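Side-chain contact in acylneuraminate lyase (Mycoplasma synoviae, PDB 4N4P), which belongs to the dihydrodipicolinate synthetase family of TIM-barrel proteins and is assembled from four chains: residues Y114-S117 / F118-H122. Numbering follows the deposited sequence.
Sequences YNFS and FNETH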
loop_
_atom_site.group_PDB
_atom_site.type_symbol
_atom_site.label_atom_id
_atom_site.label_comp_id
_atom_site.label_asym_id
_atom_site.label_seq_id
_atom_site.Cartn_x
_atom_site.Cartn_y
_atom_site.Cartn_z
ATOM N N TYR A 114 -12.170 -11.321 -7.967
ATOM C CA TYR A 114 -13.040 -10.201 -7.689
ATOM C C TYR A 114 -12.898 -9.805 -6.241
ATOM O O TYR A 114 -12.438 -10.583 -5.415
ATOM C CB TYR A 114 -14.491 -10.591 -7.939
ATOM C CG TYR A 114 -14.789 -10.946 -9.363
ATOM C CD1 TYR A 114 -15.001 -9.940 -10.319
ATOM C CD2 TYR A 114 -14.896 -12.285 -9.760
ATOM C CE1 TYR A 114 -15.293 -10.258 -11.638
ATOM C CE2 TYR A 114 -15.184 -12.624 -11.079
ATOM C CZ TYR A 114 -15.382 -11.606 -12.017
ATOM O OH TYR A 114 -15.670 -11.935 -13.323
ATOM N N ASN A 115 -13.324 -8.591 -5.950
ATOM C CA ASN A 115 -13.418 -8.118 -4.592
ATOM C C ASN A 115 -14.795 -8.482 -4.063
ATOM O O ASN A 115 -15.749 -7.756 -4.277
ATOM C CB ASN A 115 -13.212 -6.611 -4.561
ATOM C CG ASN A 115 -11.777 -6.218 -4.885
ATOM O OD1 ASN A 115 -11.531 -5.349 -5.732
ATOM N ND2 ASN A 115 -10.824 -6.870 -4.229
ATOM N N PHE A 116 -14.885 -9.612 -3.380
ATOM C CA PHE A 116 -16.151 -10.060 -2.832
ATOM C C PHE A 116 -16.394 -9.437 -1.472
ATOM O O PHE A 116 -15.446 -9.221 -0.717
ATOM C CB PHE A 116 -16.172 -11.580 -2.741
ATOM C CG PHE A 116 -16.286 -12.255 -4.076
ATOM C CD1 PHE A 116 -17.526 -12.319 -4.729
ATOM C CD2 PHE A 116 -15.170 -12.808 -4.698
ATOM C CE1 PHE A 116 -17.659 -12.938 -5.971
ATOM C CE2 PHE A 116 -15.297 -13.431 -5.955
ATOM C CZ PHE A 116 -16.550 -13.502 -6.573
ATOM N N SER A 117 -17.653 -9.149 -1.166
ATOM C CA SER A 117 -18.009 -8.543 0.121
ATOM C C SER A 117 -17.914 -9.553 1.259
ATOM O O SER A 117 -17.849 -10.785 1.049
ATOM C CB SER A 117 -19.432 -7.966 0.080
ATOM O OG SER A 117 -20.397 -9.003 -0.038
ATOM N N PHE A 118 -17.925 -9.034 2.484
ATOM C CA PHE A 118 -17.990 -9.928 3.634
ATOM C C PHE A 118 -19.188 -10.860 3.536
ATOM O O PHE A 118 -19.066 -12.070 3.783
ATOM C CB PHE A 118 -18.047 -9.164 4.952
ATOM C CG PHE A 118 -18.065 -10.074 6.133
ATOM C CD1 PHE A 118 -19.275 -10.484 6.685
ATOM C CD2 PHE A 118 -16.865 -10.588 6.649
ATOM C CE1 PHE A 118 -19.299 -11.374 7.768
ATOM C CE2 PHE A 118 -16.878 -11.476 7.724
ATOM C CZ PHE A 118 -18.101 -11.867 8.280
ATOM N N ASN A 119 -20.348 -10.288 3.192
ATOM C CA ASN A 119 -21.591 -11.041 3.078
ATOM C C ASN A 119 -21.497 -12.133 2.020
ATOM O O ASN A 119 -21.953 -13.253 2.246
ATOM C CB ASN A 119 -22.774 -10.117 2.763
ATOM C CG ASN A 119 -23.199 -9.264 3.958
ATOM O OD1 ASN A 119 -22.852 -9.553 5.109
ATOM N ND2 ASN A 119 -23.979 -8.216 3.685
ATOM N N GLU A 120 -20.884 -11.826 0.877
ATOM C CA GLU A 120 -20.680 -12.842 -0.156
ATOM C C GLU A 120 -19.775 -13.961 0.332
ATOM O O GLU A 120 -20.047 -15.125 0.097
ATOM C CB GLU A 120 -20.112 -12.215 -1.426
ATOM C CG GLU A 120 -21.202 -11.557 -2.249
ATOM C CD GLU A 120 -20.682 -10.551 -3.270
ATOM O OE1 GLU A 120 -19.587 -9.974 -3.072
ATOM O OE2 GLU A 120 -21.401 -10.327 -4.267
ATOM N N THR A 121 -18.699 -13.592 1.025
ATOM C CA THR A 121 -17.767 -14.553 1.574
ATOM C C THR A 121 -18.439 -15.414 2.671
ATOM O O THR A 121 -18.261 -16.635 2.717
ATOM C CB THR A 121 -16.529 -13.831 2.105
ATOM O OG1 THR A 121 -15.877 -13.174 1.004
ATOM C CG2 THR A 121 -15.552 -14.814 2.749
ATOM N N HIS A 122 -19.212 -14.768 3.541
ATOM C CA HIS A 122 -19.960 -15.488 4.582
ATOM C C HIS A 122 -20.900 -16.516 3.949
ATOM O O HIS A 122 -20.939 -17.676 4.359
ATOM C CB HIS A 122 -20.743 -14.508 5.465
ATOM C CG HIS A 122 -21.432 -15.157 6.625
ATOM N ND1 HIS A 122 -20.973 -15.043 7.922
ATOM C CD2 HIS A 122 -22.537 -15.932 6.682
ATOM C CE1 HIS A 122 -21.776 -15.717 8.726
ATOM N NE2 HIS A 122 -22.726 -16.274 7.998
HETATM O O HOH W 1 -18.545 -8.065 -4.825
#
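Ser117 and Glu120 cap each other's backbone in a local contact at the N-terminus of helix 118-131, where the loop following strand 105-108 turns into the helix. Ser117 is the N-cap: its OG accepts from Glu120 N at 3.0 Å, engaging an amide of the first helical turn. The short hydroxyl suits this place, and a chi1 of 67° swings OG over the backbone, within reach of that amide. Glu120 answers through OE1, which accepts the N-H of Ser117, N to OE1 2.8 Å, in a nearly straight bond (171°), using the lone pair turned away from OE2. Its outstretched chain is long enough to bring the carboxylate back to the cap. A water bridges the same OE1 to Asn115 O, tying the loop further to the helix, while OE2 accepts from Trp276 N of a neighbouring subunit. The Phe116 ring offers its edge to this carboxylate, CD1 lying 3.5 Å from Glu120 OE1, with the two planes 71° apart; its electropositive C-H rim suits an oxygen near the ring plane, and the ring also meets Phe275 of the neighbouring subunit. Ser117 O is gripped twice, by Thr121 N at 2.9 Å and by Thr121 OG1 at 3.1 Å, from opposite faces of its carbonyl plane; the beta-hydroxyl thus supplements the first helical backbone bond. The reciprocal Ser117–Glu120 pair is a classical capping box, here starting a barrel helix at a subunit interface.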